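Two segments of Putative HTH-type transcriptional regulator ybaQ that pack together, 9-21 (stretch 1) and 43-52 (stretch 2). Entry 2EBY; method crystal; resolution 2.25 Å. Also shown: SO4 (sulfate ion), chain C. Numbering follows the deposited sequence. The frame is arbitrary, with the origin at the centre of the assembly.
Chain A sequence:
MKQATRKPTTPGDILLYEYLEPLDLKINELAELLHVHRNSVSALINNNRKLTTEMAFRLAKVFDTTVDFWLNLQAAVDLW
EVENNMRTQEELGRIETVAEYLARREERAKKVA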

# COMPACT_ATOMS: atom_id res chain seq x y z
N THR A 9 13.46 8.39 -3.50
CA THR A 9 13.99 8.40 -2.16
C THR A 9 13.00 7.65 -1.26
O THR A 9 11.80 7.94 -1.26
CB THR A 9 14.17 9.83 -1.64
OG1 THR A 9 12.91 10.51 -1.64
CG2 THR A 9 15.16 10.59 -2.52
N THR A 10 13.51 6.68 -0.52
CA THR A 10 12.69 5.89 0.37
C THR A 10 12.24 6.78 1.52
O THR A 10 12.80 7.85 1.74
CB THR A 10 13.49 4.72 0.94
OG1 THR A 10 14.47 5.24 1.85
CG2 THR A 10 14.21 3.97 -0.17
N PRO A 11 11.19 6.37 2.25
CA PRO A 11 10.74 7.20 3.37
C PRO A 11 11.86 7.25 4.41
O PRO A 11 12.01 8.23 5.13
CB PRO A 11 9.52 6.44 3.89
CG PRO A 11 9.02 5.74 2.68
CD PRO A 11 10.27 5.25 2.02
N GLY A 12 12.65 6.17 4.46
CA GLY A 12 13.76 6.08 5.38
C GLY A 12 14.80 7.15 5.12
O GLY A 12 15.32 7.76 6.05
N ASP A 13 15.11 7.40 3.85
CA ASP A 13 16.09 8.42 3.50
C ASP A 13 15.57 9.81 3.87
O ASP A 13 16.31 10.64 4.39
CB ASP A 13 16.42 8.38 2.00
CG ASP A 13 17.20 7.13 1.61
OD1 ASP A 13 17.88 6.55 2.49
OD2 ASP A 13 17.15 6.75 0.43
N ILE A 14 14.29 10.05 3.60
CA ILE A 14 13.70 11.34 3.93
C ILE A 14 13.79 11.55 5.44
O ILE A 14 14.12 12.64 5.91
CB ILE A 14 12.22 11.41 3.51
CG1 ILE A 14 12.10 11.30 1.98
CG2 ILE A 14 11.60 12.71 4.00
CD1 ILE A 14 12.79 12.42 1.21
N LEU A 15 13.50 10.49 6.19
CA LEU A 15 13.53 10.55 7.64
C LEU A 15 14.94 10.84 8.15
O LEU A 15 15.15 11.73 8.97
CB LEU A 15 13.01 9.23 8.22
CG LEU A 15 13.03 9.09 9.74
CD1 LEU A 15 12.16 10.16 10.36
CD2 LEU A 15 12.55 7.69 10.13
N LEU A 16 15.91 10.08 7.65
CA LEU A 16 17.30 10.23 8.06
C LEU A 16 17.97 11.52 7.58
O LEU A 16 18.48 12.30 8.39
CB LEU A 16 18.12 9.03 7.58
CG LEU A 16 19.59 8.95 8.02
CD1 LEU A 16 19.66 8.87 9.55
CD2 LEU A 16 20.26 7.74 7.39
N TYR A 17 17.97 11.75 6.27
CA TYR A 17 18.62 12.94 5.71
C TYR A 17 17.87 14.26 5.79
O TYR A 17 18.49 15.32 5.65
CB TYR A 17 19.03 12.67 4.26
CG TYR A 17 19.98 11.49 4.12
CD1 TYR A 17 21.12 11.39 4.91
CD2 TYR A 17 19.72 10.47 3.20
CE1 TYR A 17 21.99 10.31 4.81
CE2 TYR A 17 20.59 9.37 3.09
CZ TYR A 17 21.71 9.30 3.90
OH TYR A 17 22.56 8.22 3.81
N GLU A 18 16.56 14.24 6.03
CA GLU A 18 15.81 15.48 6.12
C GLU A 18 15.17 15.80 7.47
O GLU A 18 14.60 16.87 7.65
CB GLU A 18 14.74 15.53 5.03
CG GLU A 18 15.26 15.92 3.66
CD GLU A 18 14.15 16.16 2.66
OE1 GLU A 18 13.17 16.87 3.00
OE2 GLU A 18 14.26 15.65 1.53
N TYR A 19 15.25 14.87 8.41
CA TYR A 19 14.67 15.12 9.72
C TYR A 19 15.62 14.80 10.87
O TYR A 19 15.88 15.66 11.72
CB TYR A 19 13.36 14.32 9.91
CG TYR A 19 12.15 14.95 9.24
CD1 TYR A 19 11.72 14.52 7.99
CD2 TYR A 19 11.45 15.99 9.86
CE1 TYR A 19 10.62 15.11 7.36
CE2 TYR A 19 10.36 16.59 9.24
CZ TYR A 19 9.95 16.15 7.99
OH TYR A 19 8.89 16.77 7.37
N LEU A 20 16.15 13.58 10.90
CA LEU A 20 17.05 13.18 11.97
C LEU A 20 18.38 13.92 12.01
O LEU A 20 18.81 14.37 13.08
CB LEU A 20 17.30 11.67 11.90
CG LEU A 20 16.09 10.75 12.06
CD1 LEU A 20 16.58 9.32 12.21
CD2 LEU A 20 15.24 11.15 13.28
N GLU A 21 19.04 14.05 10.87
CA GLU A 21 20.32 14.72 10.83
C GLU A 21 20.28 16.24 10.92
O GLU A 21 21.18 16.84 11.51
CB GLU A 21 21.13 14.28 9.60
CG GLU A 21 21.72 12.88 9.78
CD GLU A 21 22.50 12.39 8.58
OE1 GLU A 21 22.47 13.07 7.53
OE2 GLU A 21 23.14 11.32 8.68
N ALA A 43 14.79 -0.49 10.91
CA ALA A 43 14.34 -1.27 9.76
C ALA A 43 13.64 -0.37 8.74
O ALA A 43 13.70 -0.62 7.54
CB ALA A 43 13.39 -2.37 10.20
N LEU A 44 12.95 0.66 9.21
CA LEU A 44 12.27 1.58 8.32
C LEU A 44 13.31 2.35 7.52
O LEU A 44 13.24 2.43 6.31
CB LEU A 44 11.40 2.56 9.11
CG LEU A 44 10.77 3.68 8.28
CD1 LEU A 44 9.92 3.08 7.17
CD2 LEU A 44 9.93 4.58 9.17
N ILE A 45 14.29 2.89 8.23
CA ILE A 45 15.37 3.66 7.62
C ILE A 45 16.16 2.88 6.58
O ILE A 45 16.56 3.44 5.55
CB ILE A 45 16.34 4.17 8.70
CG1 ILE A 45 15.64 5.23 9.55
CG2 ILE A 45 17.60 4.72 8.06
CD1 ILE A 45 16.53 5.89 10.55
N ASN A 46 16.38 1.59 6.83
CA ASN A 46 17.15 0.78 5.89
C ASN A 46 16.31 0.06 4.87
O ASN A 46 16.83 -0.73 4.08
CB ASN A 46 18.01 -0.21 6.66
CG ASN A 46 19.03 0.47 7.52
OD1 ASN A 46 19.06 0.29 8.74
ND2 ASN A 46 19.88 1.29 6.90
N ASN A 47 15.00 0.31 4.89
CA ASN A 47 14.07 -0.28 3.94
C ASN A 47 13.94 -1.80 4.01
O ASN A 47 13.75 -2.47 2.99
CB ASN A 47 14.45 0.16 2.52
CG ASN A 47 13.31 -0.02 1.52
OD1 ASN A 47 12.15 0.17 1.87
ND2 ASN A 47 13.65 -0.38 0.28
N ASN A 48 14.03 -2.36 5.22
CA ASN A 48 13.88 -3.80 5.40
C ASN A 48 12.45 -4.08 5.82
O ASN A 48 12.01 -5.23 5.89
CB ASN A 48 14.84 -4.30 6.48
CG ASN A 48 16.29 -4.28 6.02
OD1 ASN A 48 16.69 -5.09 5.18
ND2 ASN A 48 17.07 -3.36 6.56
N ARG A 49 11.73 -3.00 6.08
CA ARG A 49 10.34 -3.05 6.50
C ARG A 49 9.65 -1.91 5.75
O ARG A 49 10.13 -0.77 5.77
CB ARG A 49 10.25 -2.79 8.01
CG ARG A 49 8.87 -2.99 8.64
CD ARG A 49 8.69 -2.06 9.84
NE ARG A 49 8.37 -0.69 9.41
CZ ARG A 49 7.30 -0.01 9.81
NH1 ARG A 49 6.43 -0.56 10.66
NH2 ARG A 49 7.07 1.20 9.33
N LYS A 50 8.55 -2.20 5.09
CA LYS A 50 7.84 -1.16 4.36
C LYS A 50 7.24 -0.21 5.40
O LYS A 50 6.97 -0.61 6.52
CB LYS A 50 6.71 -1.77 3.53
CG LYS A 50 5.52 -2.20 4.39
CD LYS A 50 4.38 -2.77 3.56
CE LYS A 50 3.17 -3.05 4.45
NZ LYS A 50 2.00 -3.60 3.70
N LEU A 51 7.06 1.05 5.03
CA LEU A 51 6.44 2.01 5.94
C LEU A 51 4.96 1.61 5.98
O LEU A 51 4.27 1.69 4.96
CB LEU A 51 6.54 3.42 5.38
CG LEU A 51 5.90 4.55 6.19
CD1 LEU A 51 6.88 5.08 7.22
CD2 LEU A 51 5.49 5.67 5.25
N THR A 52 4.48 1.17 7.14
CA THR A 52 3.08 0.76 7.28
C THR A 52 2.18 1.97 7.52
O THR A 52 2.66 3.07 7.82
CB THR A 52 2.88 -0.22 8.46
OG1 THR A 52 3.16 0.45 9.69
CG2 THR A 52 3.79 -1.43 8.33
S SO4 C . -0.46 -1.78 6.17
O1 SO4 C . -1.84 -1.29 6.50
O2 SO4 C . 0.44 -0.60 6.01
O3 SO4 C . 0.12 -2.61 7.30
O4 SO4 C . -0.54 -2.60 4.89
O HOH W 1 12.23 3.31 3.82

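The two stretches meet where the helix beginning at Pro 11 packs against the last turn of the helix that contains Leu 44 and Ile 45. The backbones come closest in the first turn of the former, at Gly 12, whose CA lies 3.7 Å from Ile 45 CA and 3.8 Å from Leu 44 O. Glycine permits this approach: an ideal CB built on Gly 12 would fall 2.5 Å from Ile 45 O and 2.7 Å from Leu 44 O, both clashes.

No direct hydrogen bond joins the stretches. One water bridges them instead, accepting from Gly 12 N at 3.0 Å and donating to Leu 44 O at 2.8 Å. Gly 12 N lies in the first helical turn, where no preceding turn supplies a carbonyl.

Ile 45 dominates the apolar contact, with 106 Å² covered. Its CA-to-CB bond points sideways, yet the side chain, with chi1 m and chi2 t, sits as a knob among Gly 12, Leu 15, Leu 16 and Leu 20. The CA-to-CB bonds of these three leucines point toward the other stretch, and their rotamers, t, p for Leu 15 and Leu 16 but m, t for Leu 20, let methyls reach Ile 45. The closest pairs are Ile 45 CG1 to Leu 15 CD2 at 4.0 Å, Ile 45 CG2 to Leu 16 CD2 at 4.1 Å and Ile 45 CD1 to Leu 20 CD1 at 3.8 Å. Leu 44, also t, p, starts sideways but its end comes nearer, bringing Leu 44 CD2 to 4.2 Å from Leu 15 CD2. Farther along, Pro 11 CB meets Leu 51 CD2 at 4.3 Å.

Thr 10 has a rotamer tied to a bond. With chi1 at 70° (p), Thr 10 OG1 accepts from Asp 13 N at 3.0 Å and 154°, capping the helix, while Thr 10 CG2 lies 4.4 Å from Asn 47 ND2, a van der Waals contact. Asn 47, at positive phi (64°), is the first residue to leave helical phi/psi, in a Schellman motif.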